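PDB 7BVC: integral membrane indolylacetylinositol arabinosyltransferase EmbB from Mycolicibacterium smegmatis MC2 155, which probably transfers arabinose units to build the arabinan of the mycobacterial cell wall polysaccharide arabinogalactan. Local coordinates for residues Q767-D772 with P824-Y829; G773-I778 with G942-V947; E781-N786 with P909-R914; Q834-L839 with E935-S940; G866-E871 with Q881-E886. All blocks are in the same frame, centred on the assembly; numbering follows the deposited sequence.

In the fold
All five contacts lie in the C-terminal domain, whose family relationship is consistent with a carbohydrate-binding jelly-roll sandwich. Two four-stranded antiparallel sheets run through them: strands 826-827, 945-947, 860-866 and 914-918 in one, strands 837-845, 929-936, 882-889 and 897-898 in the other. The long loop before strand 826-827 passes interactions 1, 2 and 3 in turn; the centres of 1 and 2 are about 9 Å apart, those of 1 and 3 about 19 Å. Interactions 4 and 5, centres about 13 Å apart, meet on neighbouring strands 929-936 and 882-889. Interactions 2 and 4 share the calcium ion, which ties the end of strand 929-936 to the residue just before Trp944 and strand 945-947, strands of different sheets.

Interaction 1 of 5, residues Q767-D772 with P824-Y829; sequences QGFSPD and PVAGTY
The side chain of Phe769 turns back beside its own backbone nitrogen, with CG anti to the carbonyl carbon (chi1 -82°), and so lies along the outermost strand formed by Ala826 and Gly827. Its CB and CG pass the carbonyl oxygen of Gly827, CB at 3.9 Å from that Gly827 O. Further out, CD2 of Phe769 comes to 4.1 Å from Ala826 CB, while the carbonyl carbon of Ala826 lies at the edge of the ring, in its plane. At the far end CE2 and CZ meet a different group: Thr828 OG1 stands over one face, offset toward the rim, 3.2 Å from Phe769 CE2. CD1 packs against the strand that begins at Ser837, near Arg838 O.

The backbones meet in a single antiparallel hydrogen-bonded bridge, Ser770 with Gly827. Ser770 N donates to Gly827 O at 2.8 Å, nearly straight (167°) and in the carbonyl plane. In return Gly827 N donates to Ser770 O at 2.7 Å, from above the carbonyl plane.

Chemically, the contact divides in two. A pair of backbone hydrogen bonds holds the loop to the strand edge at Ser770, and the neighbouring phenyl ring rests against the Ala826 methyl, the Gly827 carbonyl and the Thr828 hydroxyl, which implies that the backbone sets the register while Phe769 contributes much of the apolar packing.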
# COMPACT_ATOMS: atom_id res chain seq x y z
N GLN B 767 22.69 -42.30 3.11
CA GLN B 767 21.41 -42.96 2.83
C GLN B 767 20.76 -42.42 1.55
O GLN B 767 20.56 -43.17 0.59
CB GLN B 767 20.46 -42.79 4.02
CG GLN B 767 19.22 -43.66 3.96
CD GLN B 767 19.55 -45.11 3.66
OE1 GLN B 767 20.28 -45.76 4.41
NE2 GLN B 767 18.99 -45.63 2.58
N GLY B 768 20.44 -41.13 1.52
CA GLY B 768 19.71 -40.59 0.39
C GLY B 768 20.34 -39.36 -0.22
O GLY B 768 19.63 -38.43 -0.63
N PHE B 769 21.67 -39.32 -0.30
CA PHE B 769 22.40 -38.18 -0.83
C PHE B 769 23.04 -38.55 -2.16
O PHE B 769 23.59 -39.65 -2.32
CB PHE B 769 23.47 -37.71 0.16
CG PHE B 769 22.93 -36.81 1.24
CD1 PHE B 769 22.29 -37.35 2.35
CD2 PHE B 769 23.07 -35.44 1.16
CE1 PHE B 769 21.80 -36.53 3.34
CE2 PHE B 769 22.58 -34.62 2.15
CZ PHE B 769 21.94 -35.17 3.25
N SER B 770 22.98 -37.63 -3.11
CA SER B 770 23.56 -37.79 -4.43
C SER B 770 24.37 -36.56 -4.78
O SER B 770 24.04 -35.45 -4.35
CB SER B 770 22.48 -38.02 -5.49
OG SER B 770 21.70 -36.85 -5.69
N PRO B 771 25.45 -36.72 -5.56
CA PRO B 771 26.28 -35.55 -5.89
C PRO B 771 25.53 -34.48 -6.67
O PRO B 771 25.59 -33.29 -6.31
CB PRO B 771 27.43 -36.16 -6.71
CG PRO B 771 26.95 -37.51 -7.13
CD PRO B 771 26.03 -37.97 -6.05
N ASP B 772 24.81 -34.86 -7.73
CA ASP B 772 23.99 -33.91 -8.48
C ASP B 772 22.54 -33.97 -8.01
O ASP B 772 21.62 -34.31 -8.75
CB ASP B 772 24.11 -34.18 -9.98
CG ASP B 772 23.99 -35.65 -10.31
OD1 ASP B 772 23.78 -36.46 -9.39
OD2 ASP B 772 24.11 -36.00 -11.51
N PRO B 824 33.75 -30.96 -3.51
CA PRO B 824 32.64 -31.88 -3.78
C PRO B 824 31.32 -31.30 -3.30
O PRO B 824 31.27 -30.28 -2.61
CB PRO B 824 33.03 -33.13 -2.98
CG PRO B 824 33.90 -32.62 -1.90
CD PRO B 824 34.67 -31.48 -2.49
N VAL B 825 30.23 -31.97 -3.68
CA VAL B 825 28.87 -31.58 -3.31
C VAL B 825 28.10 -32.85 -2.96
O VAL B 825 28.52 -33.97 -3.27
CB VAL B 825 28.15 -30.80 -4.43
CG1 VAL B 825 26.96 -30.01 -3.88
CG2 VAL B 825 29.10 -29.87 -5.17
N ALA B 826 26.95 -32.67 -2.31
CA ALA B 826 26.04 -33.77 -2.02
C ALA B 826 24.67 -33.18 -1.72
O ALA B 826 24.56 -32.22 -0.96
CB ALA B 826 26.52 -34.61 -0.83
N GLY B 827 23.63 -33.76 -2.33
CA GLY B 827 22.30 -33.18 -2.25
C GLY B 827 21.24 -34.23 -1.99
O GLY B 827 21.43 -35.42 -2.24
N THR B 828 20.11 -33.76 -1.48
CA THR B 828 18.97 -34.60 -1.14
C THR B 828 17.83 -34.51 -2.16
O THR B 828 17.03 -35.44 -2.25
CB THR B 828 18.44 -34.23 0.25
OG1 THR B 828 19.52 -34.22 1.18
CG2 THR B 828 17.39 -35.21 0.73
N TYR B 829 17.77 -33.43 -2.94
CA TYR B 829 16.67 -33.23 -3.87
C TYR B 829 16.58 -34.37 -4.88
O TYR B 829 17.59 -34.88 -5.35
CB TYR B 829 16.84 -31.89 -4.59
CG TYR B 829 15.77 -31.58 -5.61
CD1 TYR B 829 14.54 -31.05 -5.22
CD2 TYR B 829 15.99 -31.80 -6.96
CE1 TYR B 829 13.57 -30.76 -6.15
CE2 TYR B 829 15.02 -31.51 -7.90
CZ TYR B 829 13.81 -30.99 -7.49
OH TYR B 829 12.84 -30.70 -8.42

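Interaction 2 of 5, residues G773-I778 with G942-V947; sequences GVPDRI and GDWIAV. With CA (calcium ion), chain K.
The carbonyl oxygen of Asp943 is the best-held polar atom here: a single bond grips it, to the calcium ion 2.7 Å away. The ion is shared with Asp936 OD2 and Ser938 O, so three protein oxygens bind it. The carboxylate of Asp943 turns to another task, its OD2 being hydrogen-bonded to the hydroxyl of Ser938. Together the two ends of Asp943 fix the backbone immediately before Trp944.

From there the contact with residues 773-778 rests on apolar side chains. Trp944 CG sits in the crowded position between the backbone N and the carbonyl carbon (chi1 58°), which sends the indole out toward the loop. Pro775 comes over one face of its six-membered ring, tip to tip. This is a CH-pi contact: Pro775 CD is 3.7 Å from the centroid of the Trp944 six-membered ring and 20° off the ring normal, with Pro775 CG reaching CZ2 and CE2 alongside. Ile778 approaches from the edge, its CD1 lying 4.1 Å from Trp944 CZ2. Val774 crosses the indole obliquely; its CG1 is 4.1 Å from Trp944 CH2, while its other branch, CG2, turns to Ala946 CB at 4.4 Å.

Tyr829 meets the same indole edge-to-face. Residues 773-778 thus lie as a loop against one sheet, where strand 945-947 begins right after Trp944 and pairs through its backbone with strand 826-827, while Ile945 faces Ala934 and Asp936 of strand 929-936 in the other sheet.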
# COMPACT_ATOMS: atom_id res chain seq x y z
N GLY B 773 22.35 -33.61 -6.75
CA GLY B 773 21.03 -33.59 -6.14
C GLY B 773 20.55 -32.19 -5.85
O GLY B 773 19.98 -31.92 -4.79
N VAL B 774 20.80 -31.28 -6.79
CA VAL B 774 20.44 -29.87 -6.64
C VAL B 774 19.51 -29.50 -7.78
O VAL B 774 19.62 -30.07 -8.88
CB VAL B 774 21.70 -28.98 -6.63
CG1 VAL B 774 21.37 -27.56 -6.17
CG2 VAL B 774 22.77 -29.58 -5.74
N PRO B 775 18.56 -28.57 -7.59
CA PRO B 775 17.75 -28.10 -8.72
C PRO B 775 18.58 -27.32 -9.73
O PRO B 775 19.79 -27.19 -9.59
CB PRO B 775 16.69 -27.22 -8.05
CG PRO B 775 16.58 -27.76 -6.68
CD PRO B 775 17.96 -28.20 -6.30
N ASP B 776 17.92 -26.79 -10.76
CA ASP B 776 18.64 -26.22 -11.90
C ASP B 776 19.18 -24.83 -11.58
O ASP B 776 20.40 -24.60 -11.61
CB ASP B 776 17.73 -26.18 -13.12
CG ASP B 776 17.31 -27.56 -13.58
OD1 ASP B 776 17.73 -28.55 -12.94
OD2 ASP B 776 16.57 -27.66 -14.58
N ARG B 777 18.30 -23.88 -11.27
CA ARG B 777 18.67 -22.47 -11.14
C ARG B 777 18.81 -22.11 -9.67
O ARG B 777 17.93 -21.50 -9.06
CB ARG B 777 17.65 -21.59 -11.85
CG ARG B 777 17.45 -21.93 -13.32
CD ARG B 777 18.75 -21.76 -14.10
NE ARG B 777 18.51 -21.47 -15.51
CZ ARG B 777 19.46 -21.13 -16.37
NH1 ARG B 777 19.16 -20.88 -17.63
NH2 ARG B 777 20.72 -21.06 -15.97
N ILE B 778 19.95 -22.50 -9.09
CA ILE B 778 20.29 -22.16 -7.71
C ILE B 778 21.55 -21.32 -7.74
O ILE B 778 22.60 -21.77 -8.23
CB ILE B 778 20.47 -23.41 -6.84
CG1 ILE B 778 19.21 -24.27 -6.88
CG2 ILE B 778 20.77 -23.03 -5.41
CD1 ILE B 778 18.05 -23.68 -6.11
N GLY B 942 9.70 -29.98 -2.19
CA GLY B 942 10.35 -28.71 -2.01
C GLY B 942 11.07 -28.57 -0.69
O GLY B 942 11.33 -27.46 -0.23
N ASP B 943 11.40 -29.70 -0.06
CA ASP B 943 12.14 -29.73 1.20
C ASP B 943 13.38 -30.60 0.99
O ASP B 943 13.29 -31.83 1.01
CB ASP B 943 11.28 -30.25 2.34
CG ASP B 943 10.18 -29.28 2.72
OD1 ASP B 943 10.36 -28.06 2.53
OD2 ASP B 943 9.13 -29.74 3.23
N TRP B 944 14.53 -29.96 0.80
CA TRP B 944 15.77 -30.64 0.48
C TRP B 944 16.92 -29.85 1.08
O TRP B 944 16.75 -28.72 1.54
CB TRP B 944 15.95 -30.79 -1.03
CG TRP B 944 15.92 -29.48 -1.74
CD1 TRP B 944 14.82 -28.77 -2.11
CD2 TRP B 944 17.05 -28.69 -2.14
NE1 TRP B 944 15.19 -27.60 -2.73
CE2 TRP B 944 16.56 -27.53 -2.76
CE3 TRP B 944 18.43 -28.87 -2.04
CZ2 TRP B 944 17.39 -26.55 -3.27
CZ3 TRP B 944 19.26 -27.89 -2.55
CH2 TRP B 944 18.74 -26.74 -3.16
N ILE B 945 18.11 -30.46 1.08
CA ILE B 945 19.33 -29.82 1.56
C ILE B 945 20.48 -30.20 0.63
O ILE B 945 20.36 -31.07 -0.23
CB ILE B 945 19.67 -30.20 3.02
CG1 ILE B 945 19.83 -31.71 3.17
CG2 ILE B 945 18.60 -29.68 3.97
CD1 ILE B 945 19.91 -32.17 4.60
N ALA B 946 21.61 -29.52 0.83
CA ALA B 946 22.83 -29.75 0.07
C ALA B 946 23.97 -29.08 0.82
O ALA B 946 23.81 -27.98 1.33
CB ALA B 946 22.72 -29.18 -1.35
N VAL B 947 25.12 -29.76 0.88
CA VAL B 947 26.22 -29.34 1.74
C VAL B 947 27.53 -29.37 0.95
O VAL B 947 27.55 -29.63 -0.25
CB VAL B 947 26.34 -30.20 3.01
CG1 VAL B 947 25.14 -29.97 3.91
CG2 VAL B 947 26.46 -31.67 2.65
CA CA K . 13.07 -34.50 1.05

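Interaction 3 of 5, residues E781-N786 with P909-R914; sequences EAIRLN and PTPSWR
Glu781 and Ala782 form the close part of this contact, whereas Ile783 marks its looser, exposed margin. Glu781 has left-handed backbone angles (phi 58°), and its N-H points at the carbonyl oxygen of Trp913. The bond from Glu781 N to Trp913 O is 3.1 Å long, somewhat bent (141°), with the donor in the carbonyl plane. Ser912 leans into the same place. Its CB, rather than its hydroxyl, is what touches, 3.2 Å from Ala782 O and 3.8 Å from Glu781 N. Pro909 completes the packing, with Pro909 CG lying 4.2 Å from Glu781 C.

Toward solvent the contacts thin out. The Ile783 side chain, with CG1 beside the backbone N and chi2 extended (173°), crosses Pro911 at about a right angle; its terminal CD1 reaches Pro911 CD at 3.8 Å and Pro909 CB only at 4.4 Å. Carbon alone meets carbon there.

The second segment is also braced from within. Arg914 folds its guanidinium back so that NH1 and NH2 both donate to Thr910 O, the NH2 bond being weak, and NH1 comes from well above the carbonyl plane. This draws residues 910 to 914 into a compact turn. The indole of Trp913 leads away, to Ile778 and Pro815.

With Trp913 also bonded through its backbone to Ile779, the long loop lies against the segment that leads into strand 914-918, an outermost strand of its sheet, in a domain whose family is consistent with a galactose-binding-like beta-sandwich.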
# COMPACT_ATOMS: atom_id res chain seq x y z
N GLU B 781 23.21 -16.39 -2.97
CA GLU B 781 22.59 -15.28 -2.23
C GLU B 781 21.55 -14.55 -3.07
O GLU B 781 21.48 -13.32 -3.08
CB GLU B 781 23.65 -14.30 -1.72
CG GLU B 781 24.72 -14.95 -0.87
CD GLU B 781 25.78 -13.96 -0.42
OE1 GLU B 781 25.50 -12.75 -0.44
OE2 GLU B 781 26.88 -14.40 -0.04
N ALA B 782 20.72 -15.31 -3.78
CA ALA B 782 19.65 -14.73 -4.58
C ALA B 782 18.65 -15.83 -4.92
O ALA B 782 18.86 -17.00 -4.61
CB ALA B 782 20.19 -14.06 -5.85
N ILE B 783 17.56 -15.44 -5.57
CA ILE B 783 16.53 -16.38 -6.01
C ILE B 783 16.20 -16.07 -7.46
O ILE B 783 15.47 -15.12 -7.76
CB ILE B 783 15.28 -16.30 -5.12
CG1 ILE B 783 15.63 -16.68 -3.68
CG2 ILE B 783 14.19 -17.21 -5.65
CD1 ILE B 783 14.49 -16.48 -2.70
N ARG B 784 16.74 -16.87 -8.38
CA ARG B 784 16.57 -16.60 -9.80
C ARG B 784 15.12 -16.77 -10.22
O ARG B 784 14.53 -17.83 -10.00
CB ARG B 784 17.47 -17.52 -10.63
CG ARG B 784 17.57 -17.10 -12.08
CD ARG B 784 17.99 -18.26 -12.97
NE ARG B 784 18.25 -17.82 -14.34
CZ ARG B 784 17.31 -17.56 -15.24
NH1 ARG B 784 17.64 -17.17 -16.46
NH2 ARG B 784 16.02 -17.68 -14.92
N LEU B 785 14.55 -15.73 -10.81
CA LEU B 785 13.20 -15.74 -11.31
C LEU B 785 13.23 -15.94 -12.83
O LEU B 785 14.27 -16.21 -13.42
CB LEU B 785 12.48 -14.45 -10.92
CG LEU B 785 12.29 -14.25 -9.42
CD1 LEU B 785 11.73 -12.87 -9.13
CD2 LEU B 785 11.38 -15.33 -8.85
N ASN B 786 12.06 -15.82 -13.47
CA ASN B 786 11.99 -16.03 -14.91
C ASN B 786 12.48 -14.81 -15.67
O ASN B 786 13.50 -14.86 -16.37
CB ASN B 786 10.56 -16.40 -15.31
CG ASN B 786 10.23 -17.85 -15.03
OD1 ASN B 786 11.02 -18.74 -15.32
ND2 ASN B 786 9.06 -18.08 -14.45
N PRO B 909 19.09 -15.98 2.12
CA PRO B 909 17.72 -16.35 1.74
C PRO B 909 17.44 -17.84 1.94
O PRO B 909 18.34 -18.59 2.33
CB PRO B 909 17.64 -15.96 0.26
CG PRO B 909 18.79 -15.03 0.04
CD PRO B 909 19.86 -15.49 0.97
N THR B 910 16.20 -18.27 1.68
CA THR B 910 15.82 -19.64 2.03
C THR B 910 16.46 -20.68 1.11
O THR B 910 17.20 -21.54 1.61
CB THR B 910 14.30 -19.77 2.09
OG1 THR B 910 13.75 -18.64 2.79
CG2 THR B 910 13.90 -21.05 2.80
N PRO B 911 16.23 -20.67 -0.20
CA PRO B 911 16.75 -21.76 -1.04
C PRO B 911 18.09 -21.49 -1.71
O PRO B 911 18.53 -22.32 -2.50
CB PRO B 911 15.65 -21.90 -2.11
CG PRO B 911 14.82 -20.61 -2.03
CD PRO B 911 15.48 -19.71 -1.03
N SER B 912 18.74 -20.37 -1.42
CA SER B 912 19.93 -19.96 -2.17
C SER B 912 21.16 -20.73 -1.68
O SER B 912 21.08 -21.57 -0.78
CB SER B 912 20.13 -18.46 -2.05
OG SER B 912 20.39 -18.09 -0.70
N TRP B 913 22.31 -20.44 -2.28
CA TRP B 913 23.60 -20.89 -1.78
C TRP B 913 24.10 -19.85 -0.79
O TRP B 913 24.21 -18.67 -1.14
CB TRP B 913 24.60 -21.06 -2.92
CG TRP B 913 24.52 -22.36 -3.68
CD1 TRP B 913 24.09 -22.53 -4.96
CD2 TRP B 913 24.91 -23.65 -3.21
NE1 TRP B 913 24.17 -23.85 -5.32
CE2 TRP B 913 24.67 -24.56 -4.26
CE3 TRP B 913 25.43 -24.14 -2.01
CZ2 TRP B 913 24.94 -25.92 -4.14
CZ3 TRP B 913 25.69 -25.49 -1.89
CH2 TRP B 913 25.45 -26.37 -2.95
N ARG B 914 24.41 -20.28 0.43
CA ARG B 914 24.79 -19.35 1.48
C ARG B 914 25.86 -19.98 2.35
O ARG B 914 26.29 -21.12 2.12
CB ARG B 914 23.58 -18.93 2.32
CG ARG B 914 22.72 -20.09 2.77
CD ARG B 914 21.45 -19.60 3.41
NE ARG B 914 20.61 -20.70 3.87
CZ ARG B 914 19.71 -21.32 3.12
NH1 ARG B 914 19.53 -20.94 1.86
NH2 ARG B 914 18.98 -22.31 3.62

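Interaction 4 of 5, residues Q834-L839 with E935-S940; sequences QQESRL and EDLSLS. With CA (calcium ion), chain K.
Two of the calcium ligands come from residues 935-940: the carboxylate oxygen Asp936 OD2 at 2.7 Å from the ion and the backbone oxygen Ser938 O at 2.5 Å from it. Asp943 O supplies the third protein ligand. Asp936 reaches the metal with CG anti to its backbone N (chi1 162°).

The second shell is the strand pairing that holds Asp936 in place. Ser837 N donates to Asp936 O at 3.2 Å, straight (177°) and in the carbonyl plane; the return bond, Asp936 N to Ser837 O, is weak. These two residues send their side chains to the same face, where Ser837 OG is hydrogen-bonded to Gly768 O. Leu937 N is held by Gln881 OE1, which steadies the turn between the first two ligands.

On the opposite face Arg838 and Glu935 run side by side, pointing the same way. Their salt bridge is long, 3.8 Å from Arg838 NE to Glu935 OE2, with the guanidinium and carboxylate planes nearly perpendicular (85°). Leu937 CD2 lies at the edge of that guanidinium and beside Glu836. Farther along, Leu939 spreads CD2 over Gln835 N at 3.6 Å. Apolar side chains of another protein chain pack on Glu836 and Leu939.

The ion ties the end of strand 929-936 to the segment before strand 945-947, which recalls the structural calcium sites of many beta-sandwich carbohydrate-binding modules and is consistent with the domain's family.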
# COMPACT_ATOMS: atom_id res chain seq x y z
N GLN B 834 10.74 -39.89 -2.98
CA GLN B 834 11.21 -39.23 -1.78
C GLN B 834 11.70 -40.25 -0.76
O GLN B 834 11.37 -41.44 -0.81
CB GLN B 834 10.10 -38.36 -1.18
CG GLN B 834 9.46 -37.43 -2.19
CD GLN B 834 10.49 -36.63 -2.97
OE1 GLN B 834 11.44 -36.10 -2.40
NE2 GLN B 834 10.30 -36.53 -4.28
N GLN B 835 12.51 -39.77 0.19
CA GLN B 835 13.21 -40.65 1.10
C GLN B 835 13.69 -39.84 2.30
O GLN B 835 13.75 -38.61 2.26
CB GLN B 835 14.39 -41.34 0.40
CG GLN B 835 14.93 -42.57 1.10
CD GLN B 835 16.06 -43.21 0.32
OE1 GLN B 835 16.55 -42.65 -0.66
NE2 GLN B 835 16.47 -44.40 0.74
N GLU B 836 14.03 -40.56 3.37
CA GLU B 836 14.68 -39.97 4.53
C GLU B 836 16.19 -40.09 4.34
O GLU B 836 16.70 -41.19 4.10
CB GLU B 836 14.25 -40.67 5.82
CG GLU B 836 12.84 -40.33 6.27
CD GLU B 836 12.50 -40.94 7.61
OE1 GLU B 836 12.79 -42.15 7.80
OE2 GLU B 836 11.95 -40.23 8.47
N SER B 837 16.89 -38.97 4.43
CA SER B 837 18.29 -38.89 4.07
C SER B 837 19.15 -38.62 5.30
O SER B 837 18.76 -37.85 6.19
CB SER B 837 18.52 -37.79 3.03
OG SER B 837 18.10 -38.21 1.75
N ARG B 838 20.31 -39.26 5.35
CA ARG B 838 21.28 -39.05 6.41
C ARG B 838 22.67 -38.95 5.80
O ARG B 838 22.91 -39.41 4.67
CB ARG B 838 21.25 -40.18 7.45
CG ARG B 838 20.12 -40.06 8.47
CD ARG B 838 18.89 -40.81 8.01
NE ARG B 838 17.80 -40.73 8.97
CZ ARG B 838 17.46 -41.71 9.79
NH1 ARG B 838 18.12 -42.86 9.76
NH2 ARG B 838 16.45 -41.55 10.64
N LEU B 839 23.59 -38.36 6.55
CA LEU B 839 24.96 -38.18 6.10
C LEU B 839 25.83 -37.83 7.30
O LEU B 839 25.43 -37.03 8.15
CB LEU B 839 25.05 -37.08 5.03
CG LEU B 839 26.41 -36.74 4.42
CD1 LEU B 839 26.27 -36.43 2.94
CD2 LEU B 839 27.04 -35.55 5.13
N GLU B 935 20.68 -33.96 7.87
CA GLU B 935 19.51 -34.82 7.95
C GLU B 935 18.30 -34.08 7.39
O GLU B 935 18.03 -32.93 7.78
CB GLU B 935 19.26 -35.27 9.39
CG GLU B 935 18.16 -36.31 9.53
CD GLU B 935 18.03 -36.81 10.95
OE1 GLU B 935 18.76 -36.30 11.83
OE2 GLU B 935 17.20 -37.71 11.19
N ASP B 936 17.59 -34.74 6.48
CA ASP B 936 16.38 -34.24 5.84
C ASP B 936 15.29 -35.29 6.00
O ASP B 936 15.37 -36.37 5.39
CB ASP B 936 16.64 -33.94 4.36
CG ASP B 936 15.36 -33.83 3.55
OD1 ASP B 936 14.80 -32.72 3.47
OD2 ASP B 936 14.93 -34.85 2.98
N LEU B 937 14.29 -34.99 6.82
CA LEU B 937 13.26 -35.96 7.17
C LEU B 937 11.88 -35.61 6.61
O LEU B 937 10.88 -36.16 7.07
CB LEU B 937 13.17 -36.10 8.69
CG LEU B 937 14.43 -36.59 9.41
CD1 LEU B 937 14.16 -36.71 10.89
CD2 LEU B 937 14.90 -37.91 8.82
N SER B 938 11.81 -34.71 5.63
CA SER B 938 10.55 -34.33 5.01
C SER B 938 10.43 -35.00 3.65
O SER B 938 11.38 -34.98 2.86
CB SER B 938 10.45 -32.81 4.87
OG SER B 938 9.15 -32.43 4.46
N LEU B 939 9.27 -35.59 3.38
CA LEU B 939 9.01 -36.24 2.11
C LEU B 939 8.40 -35.31 1.07
O LEU B 939 8.02 -35.76 -0.01
CB LEU B 939 8.10 -37.46 2.29
CG LEU B 939 8.62 -38.64 3.11
CD1 LEU B 939 7.61 -39.76 3.04
CD2 LEU B 939 9.98 -39.10 2.60
N SER B 940 8.27 -34.02 1.38
CA SER B 940 7.84 -33.08 0.37
C SER B 940 8.96 -32.87 -0.65
O SER B 940 10.14 -33.05 -0.35
CB SER B 940 7.44 -31.75 1.00
OG SER B 940 7.37 -30.72 0.03
CA CA K . 13.07 -34.50 1.05

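Interaction 5 of 5, residues G866-E871 with Q881-E886; sequences GTITGE and QTVDLE
A backbone hydrogen bond joins the segments: Thr869 N donates to Gln881 O at 3.0 Å, nearly along the C=O axis but bent at the hydrogen (132°). The same oxygen also receives a CA-H...O contact, Ile868 CA lying 3.4 Å from Gln881 O. Two donors of different strength therefore meet one carbonyl.

Apolar contacts flank it. Ile868, its CG1 beside the backbone N, carries CD1 obliquely across to Val883 CG2 at 3.6 Å. Thr867 offers its methyl group, with CG2 in the crowded position between backbone N and carbonyl carbon, and that CG2 rests 3.6 Å from Gln881 CG. Thr869 and Thr882 lie side by side, pointing the same way, with their CG2 methyls 3.9 Å apart.

The polar ends have partners beyond the two segments. Thr869 OG1 is hydrogen-bonded to Thr878 O, and Thr882 OG1 weakly to Glu935 O. Gln881, bent at chi2 (-47°), takes its OE1 to Leu937 N in the calcium-binding loop.

Because Thr869 and Thr882 meet through their methyls while their hydroxyls serve other neighbours, the chemistry implies a mostly apolar seam, fastened by the backbone hydrogen bond from Thr869 N. Ile868 and Val883 extend that seam between the sheets, toward Ile945 and Val947.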
# COMPACT_ATOMS: atom_id res chain seq x y z
N GLY B 866 19.40 -25.18 0.42
CA GLY B 866 18.27 -26.00 0.80
C GLY B 866 17.24 -25.31 1.67
O GLY B 866 16.78 -24.21 1.35
N THR B 867 16.85 -25.96 2.76
CA THR B 867 15.88 -25.44 3.73
C THR B 867 16.43 -25.57 5.14
O THR B 867 15.76 -26.01 6.08
CB THR B 867 14.53 -26.15 3.55
OG1 THR B 867 13.54 -25.53 4.36
CG2 THR B 867 14.63 -27.65 3.87
N ILE B 868 17.69 -25.14 5.31
CA ILE B 868 18.40 -25.33 6.57
C ILE B 868 17.68 -24.60 7.70
O ILE B 868 16.98 -23.60 7.48
CB ILE B 868 19.84 -24.83 6.43
CG1 ILE B 868 20.48 -25.38 5.15
CG2 ILE B 868 20.69 -25.24 7.62
CD1 ILE B 868 20.53 -26.87 5.11
N THR B 869 17.84 -25.10 8.92
CA THR B 869 17.40 -24.42 10.13
C THR B 869 18.61 -23.87 10.86
O THR B 869 19.67 -24.50 10.89
CB THR B 869 16.59 -25.35 11.04
OG1 THR B 869 16.09 -24.61 12.16
CG2 THR B 869 17.44 -26.51 11.54
N GLY B 870 18.46 -22.68 11.44
CA GLY B 870 19.59 -22.05 12.09
C GLY B 870 19.18 -20.78 12.80
O GLY B 870 18.00 -20.40 12.80
N GLU B 871 20.17 -20.12 13.38
CA GLU B 871 19.97 -18.94 14.20
C GLU B 871 20.25 -17.68 13.40
O GLU B 871 21.33 -17.53 12.82
CB GLU B 871 20.86 -18.98 15.44
CG GLU B 871 20.41 -18.09 16.58
CD GLU B 871 21.39 -18.11 17.75
OE1 GLU B 871 20.95 -17.89 18.90
OE2 GLU B 871 22.59 -18.35 17.51
N GLN B 881 15.06 -28.61 7.81
CA GLN B 881 15.98 -29.73 7.92
C GLN B 881 17.32 -29.25 8.49
O GLN B 881 17.63 -28.06 8.50
CB GLN B 881 16.17 -30.40 6.56
CG GLN B 881 14.87 -30.67 5.84
CD GLN B 881 13.82 -31.31 6.73
OE1 GLN B 881 14.09 -32.29 7.42
NE2 GLN B 881 12.62 -30.74 6.73
N THR B 882 18.12 -30.20 8.98
CA THR B 882 19.24 -29.86 9.85
C THR B 882 20.57 -30.13 9.18
O THR B 882 20.75 -31.14 8.49
CB THR B 882 19.17 -30.63 11.17
OG1 THR B 882 19.29 -32.04 10.91
CG2 THR B 882 17.85 -30.37 11.87
N VAL B 883 21.51 -29.20 9.38
CA VAL B 883 22.93 -29.40 9.10
C VAL B 883 23.70 -28.85 10.29
O VAL B 883 23.60 -27.65 10.58
CB VAL B 883 23.37 -28.72 7.80
CG1 VAL B 883 24.88 -28.85 7.63
CG2 VAL B 883 22.66 -29.32 6.60
N ASP B 884 24.45 -29.71 10.97
CA ASP B 884 25.15 -29.30 12.18
C ASP B 884 26.63 -29.63 12.08
O ASP B 884 27.12 -29.99 11.00
CB ASP B 884 24.54 -29.97 13.41
CG ASP B 884 23.26 -29.29 13.86
OD1 ASP B 884 22.95 -28.20 13.34
OD2 ASP B 884 22.57 -29.84 14.74
N LEU B 885 27.36 -29.49 13.18
CA LEU B 885 28.81 -29.65 13.17
C LEU B 885 29.22 -30.37 14.44
O LEU B 885 29.12 -29.80 15.53
CB LEU B 885 29.50 -28.30 13.06
CG LEU B 885 30.94 -28.35 12.56
CD1 LEU B 885 30.95 -28.38 11.05
CD2 LEU B 885 31.74 -27.16 13.09
N GLU B 886 29.69 -31.61 14.31
CA GLU B 886 30.17 -32.36 15.46
C GLU B 886 31.68 -32.21 15.59
O GLU B 886 32.41 -32.25 14.60
CB GLU B 886 29.81 -33.84 15.32
CG GLU B 886 28.44 -34.19 15.85
CD GLU B 886 28.39 -35.58 16.45
OE1 GLU B 886 29.39 -36.31 16.34
OE2 GLU B 886 27.35 -35.94 17.04